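Local coordinates for protein N-acetylmuramoyl-L-alanine amidase (Mycobacteroides abscessus, PDB 7AGL) that probably cleaves the amide bond between N-acetylmuramic acid and L-alanine in peptidoglycan, as a zinc-dependent amidase, at residues Asn127-Gln130 with Gly131-Leu135; Asp143-Ala147 with Ala148-Pro152; Ala206-Gln209 with Gly210-Tyr214. All coordinates share one frame; numbering follows the deposited sequence.

Interaction 1 (Asn127-Gln130 with Gly131-Leu135); sequences NAVQ and GEPTL
Thr134 turns its OG1 back beside its own backbone N (chi1 -69°), and this rotation brings the hydroxyl to the carbonyl of Val129, five residues earlier. Val129 has CG1 between its backbone N and carbonyl carbon (chi1 74°), which puts CG2 anti to the backbone N, where it meets Pro133 CB. The hydroxyl is the donor: Thr134 OG1 lies 2.7 Å from Val129 O, tilted from the carbonyl plane. The same oxygen that takes this hydrogen bond also packs over the proline ring, with Pro133 CB 3.6 Å from Val129 O. The apolar touch beside it is light, Val129 CG2 standing 4.2 Å from Pro133 CB, and the two side chains are set obliquely to each other.

Upstream, the chain folds through a type I beta turn from Ala128 to Gly131. It is closed by Gly131 N, 3.0 Å from Ala128 O, with the donor well above the carbonyl plane. Asn127 braces this turn through an Asx motif: Gln130 N donates to Asn127 OD1 at 2.9 Å, almost in line with the side-chain C=O. Gly131 is the N-cap of helix 132-147, and its carbonyl accepts from both Thr134 N and Leu135 N.

The side chain of the buried Gln130 is held at both ends of its amide: OE1 accepts from Ser122 OG and Val126 N, and NE2 donates to the backbone O of Asn171 and Ala173. Asn127 ND2 also reaches Ala173 O. Glu132 pairs with Arg136 one turn along the helix. The loop is thus tied to the first helical turn mainly by polar bonds, which probably help to set where the helix starts, with the Val129-Pro133 contact adding a small apolar share.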
loop_
_atom_site.group_PDB
_atom_site.type_symbol
_atom_site.label_atom_id
_atom_site.label_comp_id
_atom_site.label_asym_id
_atom_site.label_seq_id
_atom_site.Cartn_x
_atom_site.Cartn_y
_atom_site.Cartn_z
ATOM N N ASN A 127 -11.818 12.771 8.528
ATOM C CA ASN A 127 -11.259 14.057 8.937
ATOM C C ASN A 127 -10.942 14.865 7.680
ATOM O O ASN A 127 -11.145 14.396 6.557
ATOM C CB ASN A 127 -10.028 13.869 9.821
ATOM C CG ASN A 127 -8.934 13.076 9.131
ATOM O OD1 ASN A 127 -8.735 13.185 7.906
ATOM N ND2 ASN A 127 -8.224 12.254 9.907
ATOM N N ALA A 128 -10.407 16.077 7.873
ATOM C CA ALA A 128 -10.219 16.981 6.736
ATOM C C ALA A 128 -9.103 16.504 5.807
ATOM O O ALA A 128 -9.211 16.641 4.581
ATOM C CB ALA A 128 -9.935 18.403 7.224
ATOM N N VAL A 129 -8.022 15.945 6.356
ATOM C CA VAL A 129 -6.922 15.554 5.479
ATOM C C VAL A 129 -7.342 14.395 4.594
ATOM O O VAL A 129 -6.824 14.236 3.482
ATOM C CB VAL A 129 -5.654 15.222 6.289
ATOM C CG1 VAL A 129 -5.791 13.885 6.998
ATOM C CG2 VAL A 129 -4.429 15.208 5.387
ATOM N N GLN A 130 -8.295 13.582 5.051
ATOM C CA GLN A 130 -8.761 12.470 4.235
ATOM C C GLN A 130 -9.680 12.918 3.103
ATOM O O GLN A 130 -10.104 12.076 2.303
ATOM C CB GLN A 130 -9.467 11.442 5.111
ATOM C CG GLN A 130 -8.528 10.702 6.051
ATOM C CD GLN A 130 -9.280 9.739 6.934
ATOM O OE1 GLN A 130 -10.420 9.381 6.639
ATOM N NE2 GLN A 130 -8.643 9.303 8.017
ATOM N N GLY A 131 -9.985 14.214 3.014
ATOM C CA GLY A 131 -10.758 14.753 1.919
ATOM C C GLY A 131 -9.890 15.082 0.719
ATOM O O GLY A 131 -9.158 14.213 0.229
ATOM N N GLU A 132 -9.930 16.343 0.279
ATOM C CA GLU A 132 -9.224 16.745 -0.939
ATOM C C GLU A 132 -7.740 16.373 -0.956
ATOM O O GLU A 132 -7.268 15.900 -2.006
ATOM C CB GLU A 132 -9.413 18.257 -1.159
ATOM C CG GLU A 132 -8.879 18.788 -2.488
ATOM C CD GLU A 132 -7.367 18.993 -2.518
ATOM O OE1 GLU A 132 -6.747 19.164 -1.438
ATOM O OE2 GLU A 132 -6.795 18.980 -3.635
ATOM N N PRO A 133 -6.958 16.551 0.119
ATOM C CA PRO A 133 -5.538 16.170 0.036
ATOM C C PRO A 133 -5.338 14.710 -0.287
ATOM O O PRO A 133 -4.360 14.359 -0.960
ATOM C CB PRO A 133 -4.997 16.504 1.433
ATOM C CG PRO A 133 -5.899 17.603 1.915
ATOM C CD PRO A 133 -7.256 17.243 1.393
ATOM N N THR A 134 -6.231 13.844 0.192
ATOM C CA THR A 134 -6.086 12.407 0.009
ATOM C C THR A 134 -6.690 11.943 -1.310
ATOM O O THR A 134 -6.097 11.105 -2.003
ATOM C CB THR A 134 -6.720 11.687 1.201
ATOM O OG1 THR A 134 -5.919 11.949 2.364
ATOM C CG2 THR A 134 -6.795 10.167 0.969
ATOM N N LEU A 135 -7.848 12.488 -1.680
ATOM C CA LEU A 135 -8.407 12.196 -2.995
ATOM C C LEU A 135 -7.449 12.628 -4.101
ATOM O O LEU A 135 -7.271 11.912 -5.091
ATOM C CB LEU A 135 -9.765 12.887 -3.156
ATOM C CG LEU A 135 -10.538 12.572 -4.437
ATOM C CD1 LEU A 135 -10.709 11.055 -4.575
ATOM C CD2 LEU A 135 -11.880 13.269 -4.427
#

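Interaction 2 (Asp143-Ala147 with Ala148-Pro152); sequences DSLQA and AGLTP
Leu145 O and Gln146 O are the main acceptors for the chain that leaves the helix. Gly149 N donates to Gln146 O at 3.0 Å, while Leu150 N returns to Leu145 O at 3.2 Å. Ala148 N keeps the helical bond to Ser144 O (3.0 Å) and adds a weak one to Leu145 O. A CA-H...O contact supplements them, Gln146 CA lying 3.5 Å from Leu150 O with a nearly straight angle of 166° at the hydrogen.

Together with the positive phi of Gly149 (96°), which glycine readily tolerates, the bonds from Leu150 N to Leu145 O and from Gly149 N to Gln146 O make a Schellman motif that ends helix 132-147.

The apolar contact spans the cap. Leu145 CD2 meets Leu150 CD1 at 3.9 Å, and both leucines also touch Phe117. Leu145 and Ala148 touch Ala206 of helix 197-215.

A polar amide packs on an apolar ring by van der Waals contact on the exposed flank. Gln146 has CG anti to its backbone N (chi1 -178°) and an extended chain, which carries its amide to the ring of Pro152, where Gln146 NE2 is 3.5 Å from Pro152 CG; the two side chains cross at about a right angle. Between Leu150 and Pro152, a backbone hydrogen bond joins Thr151 to Phe117.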
loop_
_atom_site.group_PDB
_atom_site.type_symbol
_atom_site.label_atom_id
_atom_site.label_comp_id
_atom_site.label_asym_id
_atom_site.label_seq_id
_atom_site.Cartn_x
_atom_site.Cartn_y
_atom_site.Cartn_z
ATOM N N ASP A 143 -3.091 8.059 -11.825
ATOM C CA ASP A 143 -2.608 8.610 -13.093
ATOM C C ASP A 143 -1.164 8.215 -13.374
ATOM O O ASP A 143 -0.818 7.874 -14.510
ATOM C CB ASP A 143 -2.726 10.132 -13.080
ATOM C CG ASP A 143 -4.153 10.613 -13.184
ATOM O OD1 ASP A 143 -5.044 9.798 -13.490
ATOM O OD2 ASP A 143 -4.383 11.821 -12.951
ATOM N N SER A 144 -0.301 8.288 -12.359
ATOM C CA SER A 144 1.114 7.979 -12.545
ATOM C C SER A 144 1.332 6.494 -12.814
ATOM O O SER A 144 2.170 6.126 -13.651
ATOM C CB SER A 144 1.913 8.410 -11.307
ATOM O OG SER A 144 1.968 9.826 -11.170
ATOM N N LEU A 145 0.602 5.627 -12.103
ATOM C CA LEU A 145 0.729 4.189 -12.342
ATOM C C LEU A 145 0.304 3.837 -13.760
ATOM O O LEU A 145 0.989 3.073 -14.454
ATOM C CB LEU A 145 -0.104 3.400 -11.326
ATOM C CG LEU A 145 0.342 3.496 -9.864
ATOM C CD1 LEU A 145 -0.619 2.750 -8.928
ATOM C CD2 LEU A 145 1.762 2.961 -9.680
ATOM N N GLN A 146 -0.820 4.392 -14.213
ATOM C CA GLN A 146 -1.287 4.080 -15.560
ATOM C C GLN A 146 -0.371 4.686 -16.618
ATOM O O GLN A 146 -0.131 4.067 -17.663
ATOM C CB GLN A 146 -2.727 4.560 -15.748
ATOM C CG GLN A 146 -3.278 4.204 -17.122
ATOM C CD GLN A 146 -4.784 4.345 -17.200
ATOM O OE1 GLN A 146 -5.380 5.156 -16.493
ATOM N NE2 GLN A 146 -5.407 3.539 -18.052
ATOM N N ALA A 147 0.152 5.890 -16.366
ATOM C CA ALA A 147 1.074 6.504 -17.317
ATOM C C ALA A 147 2.360 5.696 -17.445
ATOM O O ALA A 147 2.979 5.693 -18.517
ATOM C CB ALA A 147 1.379 7.942 -16.898
ATOM N N ALA A 148 2.766 5.000 -16.375
ATOM C CA ALA A 148 3.920 4.104 -16.376
ATOM C C ALA A 148 3.665 2.805 -17.138
ATOM O O ALA A 148 4.589 1.985 -17.250
ATOM C CB ALA A 148 4.341 3.787 -14.934
ATOM N N GLY A 149 2.459 2.594 -17.666
ATOM C CA GLY A 149 2.129 1.397 -18.408
ATOM C C GLY A 149 1.440 0.305 -17.615
ATOM O O GLY A 149 1.153 -0.759 -18.184
ATOM N N LEU A 150 1.169 0.530 -16.330
ATOM C CA LEU A 150 0.387 -0.411 -15.538
ATOM C C LEU A 150 -1.094 -0.318 -15.908
ATOM O O LEU A 150 -1.588 0.717 -16.361
ATOM C CB LEU A 150 0.588 -0.143 -14.044
ATOM C CG LEU A 150 2.053 -0.242 -13.600
ATOM C CD1 LEU A 150 2.175 -0.035 -12.116
ATOM C CD2 LEU A 150 2.693 -1.577 -14.041
ATOM N N THR A 151 -1.799 -1.424 -15.735
ATOM C CA THR A 151 -3.200 -1.544 -16.126
ATOM C C THR A 151 -4.092 -1.307 -14.922
ATOM O O THR A 151 -3.908 -1.976 -13.899
ATOM C CB THR A 151 -3.478 -2.938 -16.682
ATOM O OG1 THR A 151 -2.633 -3.188 -17.805
ATOM C CG2 THR A 151 -4.931 -3.079 -17.108
ATOM N N PRO A 152 -5.074 -0.411 -14.977
ATOM C CA PRO A 152 -6.033 -0.330 -13.870
ATOM C C PRO A 152 -6.797 -1.634 -13.738
ATOM O O PRO A 152 -7.168 -2.254 -14.738
ATOM C CB PRO A 152 -6.952 0.830 -14.273
ATOM C CG PRO A 152 -6.109 1.650 -15.195
ATOM C CD PRO A 152 -5.317 0.636 -15.983
#

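Interaction 3 (Ala206-Gln209 with Gly210-Tyr214); sequences AVVQ and GIVAY
Val207 and Ile211 meet one helical turn apart, Val207 CG1 lying 4.0 Å from Ile211 CD1, and Val208 and Val212 repeat the pattern on the next row, with Val208 CG1 4.1 Å from Val212 CG2. In both pairs the side chains are inclined to each other, and methyl ends do the touching. Ile211 holds CG1 beside its backbone N (chi1 -64°) and continues extended, which lays CD1 along the preceding turn beside Val207. The later side chains also lean on the backbone: Val212 CG2 is 3.3 Å from Val208 O, and Ala213 CB stands at the same distance from Gln209 O.

The second layer is the i to i+4 hydrogen bonding of a regular alpha-helix, which sets the spacing of these rows. Val212 N donates to Val208 O at 2.8 Å with a nearly straight N-H...O angle of 171°, and Ile211 N to Val207 O at 2.9 Å. Gly210 and Ala213 are bound in the same way to Ala206 and Gln209.

Farther out, the side chains of this helix meet different neighbours. Val207 and Val208 pack on Ile62 of helix 51-68, Ile211 on Leu66, and Val212 on Leu69 in the loop that follows. On helix 132-147, Ala213 rests on Thr140 and Ser144, and the ring of Tyr214 stacks with Phe137. This stretch of helix 197-215 thus packs against both helix 51-68 and helix 132-147.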
loop_
_atom_site.group_PDB
_atom_site.type_symbol
_atom_site.label_atom_id
_atom_site.label_comp_id
_atom_site.label_asym_id
_atom_site.label_seq_id
_atom_site.Cartn_x
_atom_site.Cartn_y
_atom_site.Cartn_z
ATOM N N ALA A 206 7.144 3.180 -10.595
ATOM C CA ALA A 206 5.856 3.797 -10.891
ATOM C C ALA A 206 5.257 4.425 -9.641
ATOM O O ALA A 206 4.741 5.545 -9.693
ATOM C CB ALA A 206 4.904 2.758 -11.482
ATOM N N VAL A 207 5.322 3.715 -8.508
ATOM C CA VAL A 207 4.866 4.287 -7.244
ATOM C C VAL A 207 5.651 5.549 -6.919
ATOM O O VAL A 207 5.076 6.567 -6.506
ATOM C CB VAL A 207 4.974 3.238 -6.126
ATOM C CG1 VAL A 207 4.723 3.868 -4.745
ATOM C CG2 VAL A 207 3.982 2.099 -6.404
ATOM N N VAL A 208 6.979 5.506 -7.095
ATOM C CA VAL A 208 7.794 6.688 -6.832
ATOM C C VAL A 208 7.353 7.855 -7.714
ATOM O O VAL A 208 7.256 8.992 -7.246
ATOM C CB VAL A 208 9.290 6.363 -7.009
ATOM C CG1 VAL A 208 10.117 7.640 -7.058
ATOM C CG2 VAL A 208 9.760 5.477 -5.855
ATOM N N GLN A 209 7.077 7.596 -8.997
ATOM C CA GLN A 209 6.580 8.666 -9.865
ATOM C C GLN A 209 5.289 9.268 -9.319
ATOM O O GLN A 209 5.097 10.489 -9.357
ATOM C CB GLN A 209 6.378 8.142 -11.291
ATOM C CG GLN A 209 7.684 8.005 -12.040
ATOM C CD GLN A 209 7.570 7.201 -13.323
ATOM O OE1 GLN A 209 6.538 6.599 -13.616
ATOM N NE2 GLN A 209 8.647 7.185 -14.093
ATOM N N GLY A 210 4.408 8.431 -8.768
ATOM C CA GLY A 210 3.190 8.953 -8.159
ATOM C C GLY A 210 3.462 9.791 -6.926
ATOM O O GLY A 210 2.835 10.835 -6.723
ATOM N N ILE A 211 4.381 9.336 -6.071
ATOM C CA ILE A 211 4.750 10.119 -4.894
ATOM C C ILE A 211 5.347 11.458 -5.319
ATOM O O ILE A 211 4.966 12.524 -4.810
ATOM C CB ILE A 211 5.724 9.314 -4.010
ATOM C CG1 ILE A 211 5.045 8.057 -3.463
ATOM C CG2 ILE A 211 6.271 10.184 -2.888
ATOM C CD1 ILE A 211 6.016 7.111 -2.773
ATOM N N VAL A 212 6.280 11.425 -6.275
ATOM C CA VAL A 212 6.915 12.656 -6.750
ATOM C C VAL A 212 5.885 13.602 -7.357
ATOM O O VAL A 212 5.907 14.817 -7.106
ATOM C CB VAL A 212 8.036 12.322 -7.756
ATOM C CG1 VAL A 212 8.495 13.577 -8.476
ATOM C CG2 VAL A 212 9.205 11.647 -7.040
ATOM N N ALA A 213 4.975 13.069 -8.177
ATOM C CA ALA A 213 3.955 13.920 -8.785
ATOM C C ALA A 213 3.078 14.559 -7.720
ATOM O O ALA A 213 2.765 15.756 -7.790
ATOM C CB ALA A 213 3.110 13.106 -9.765
ATOM N N TYR A 214 2.721 13.792 -6.687
ATOM C CA TYR A 214 1.862 14.342 -5.643
ATOM C C TYR A 214 2.578 15.421 -4.832
ATOM O O TYR A 214 2.021 16.500 -4.594
ATOM C CB TYR A 214 1.352 13.223 -4.735
ATOM C CG TYR A 214 0.524 13.755 -3.599
ATOM C CD1 TYR A 214 -0.749 14.274 -3.830
ATOM C CD2 TYR A 214 1.013 13.760 -2.299
ATOM C CE1 TYR A 214 -1.516 14.780 -2.794
ATOM C CE2 TYR A 214 0.255 14.258 -1.251
ATOM C CZ TYR A 214 -1.011 14.765 -1.503
ATOM O OH TYR A 214 -1.778 15.275 -0.462
#

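The three contacts follow one another along the chain, without nesting or crossing. Interaction 1 closes the turn that leads from the loop after strand 118-122 into helix 132-147; interaction 2 caps the far end of that helix, about 22 Å away between centres, and sends the chain on toward strand 161-164. Interaction 3 closes no loop and lies within helix 197-215, near the C-terminal end of the modelled chain. It touches both of the others: Tyr214 OH reaches Pro133 O in a weak hydrogen bond, while Gly210 packs against Ser144 within a wider contact on the end of helix 132-147. Helix 197-215 therefore touches helix 132-147 near both its ends.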